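Local coordinates for protein major allergen DAU C 1 (Daucus carota, PDB 2WQL) that belongs to the Bet v 1 family of pathogenesis-related plant defence proteins, acts as a major carrot allergen, and probably binds small hydrophobic ligands in an internal pocket, at the interface of chains A and B. Coordinates in Å, arbitrary orientation; residue numbers count along the deposited sequence, not the author numbering. Chains: chain A/B, Major allergen DAU C 1.

The interface of chains A and B. Residues chain A 104-106; chain B 7, 9, 115.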
# COMPACT_ATOMS: atom_id res chain seq x y z
N VAL A 104 4.30 17.70 3.90
CA VAL A 104 3.14 17.05 4.50
C VAL A 104 2.09 16.92 3.41
O VAL A 104 1.64 17.91 2.86
CB VAL A 104 2.56 17.88 5.67
CG1 VAL A 104 1.52 17.09 6.38
CG2 VAL A 104 3.66 18.29 6.62
N VAL A 105 1.70 15.70 3.06
CA VAL A 105 0.73 15.53 1.98
C VAL A 105 -0.59 14.96 2.50
O VAL A 105 -0.59 14.10 3.37
CB VAL A 105 1.27 14.66 0.79
CG1 VAL A 105 2.76 14.84 0.62
CG2 VAL A 105 0.95 13.21 0.99
N PRO A 106 -1.73 15.46 1.99
CA PRO A 106 -3.02 14.95 2.46
C PRO A 106 -3.37 13.58 1.91
O PRO A 106 -2.86 13.17 0.87
CB PRO A 106 -4.02 15.99 1.96
CG PRO A 106 -3.35 16.70 0.89
CD PRO A 106 -1.89 16.68 1.20
N SER B 7 -4.92 19.66 -3.73
CA SER B 7 -3.52 19.42 -3.97
C SER B 7 -3.25 18.20 -4.84
O SER B 7 -4.00 17.24 -4.84
CB SER B 7 -2.76 19.35 -2.66
OG SER B 7 -3.13 18.22 -1.91
N GLU B 9 0.03 15.67 -6.10
CA GLU B 9 1.41 15.20 -5.92
C GLU B 9 1.80 14.29 -7.08
O GLU B 9 1.11 13.33 -7.35
CB GLU B 9 1.51 14.41 -4.62
CG GLU B 9 1.31 15.27 -3.37
CD GLU B 9 -0.18 15.50 -3.01
OE1 GLU B 9 -0.93 14.50 -2.84
OE2 GLU B 9 -0.58 16.69 -2.86
N LYS B 115 4.79 18.76 -5.53
CA LYS B 115 3.51 19.04 -4.91
C LYS B 115 2.99 20.37 -5.39
O LYS B 115 3.72 21.35 -5.43
CB LYS B 115 3.60 19.06 -3.38
CG LYS B 115 2.24 19.31 -2.72
CD LYS B 115 2.26 19.20 -1.21
CE LYS B 115 0.93 19.71 -0.63
NZ LYS B 115 0.91 19.86 0.86
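Chi1 of -178° swings B:Lys115 away from its own amide nitrogen, and the rest of the chain runs extended to A:Val104; B:Glu9, with CG anti to its carbonyl carbon, bends at chi2 (83°), which lays its carboxylate against A:Val105. The two chains are copies of one Bet v 1 family protein, and here the end of strand 95-106 of chain A lies against strands 5-12 and 112-122 of chain B. The protein is a homodimer, but the A-B interface is not an exact two-fold, and the structure alone does not show whether this pair is that dimer. The ammonium NZ of B:Lys115 donates a hydrogen bond to the backbone carbonyl O of A:Val104 at 2.9 Å, approaching almost in line with C=O (163°). The acceptor is a main-chain group, which does not depend on the side chain at that position. Alongside, the carboxylate of B:Glu9 turns a flat face toward A:Val105, whose CB sits above CD of B:Glu9 at 4.2 Å, a loose van der Waals contact. The hydroxyl OG of B:Ser7 helps hold that carboxylate, donating to the syn lone pair of OE2 of B:Glu9 at 3.1 Å. OG of B:Ser7 also meets the CG-CD edge of the A:Pro106 ring, 3.2 Å from CG. NZ of B:Lys115 lies 5.1 Å from OE2 of B:Glu9, so the two charges may attract each other weakly.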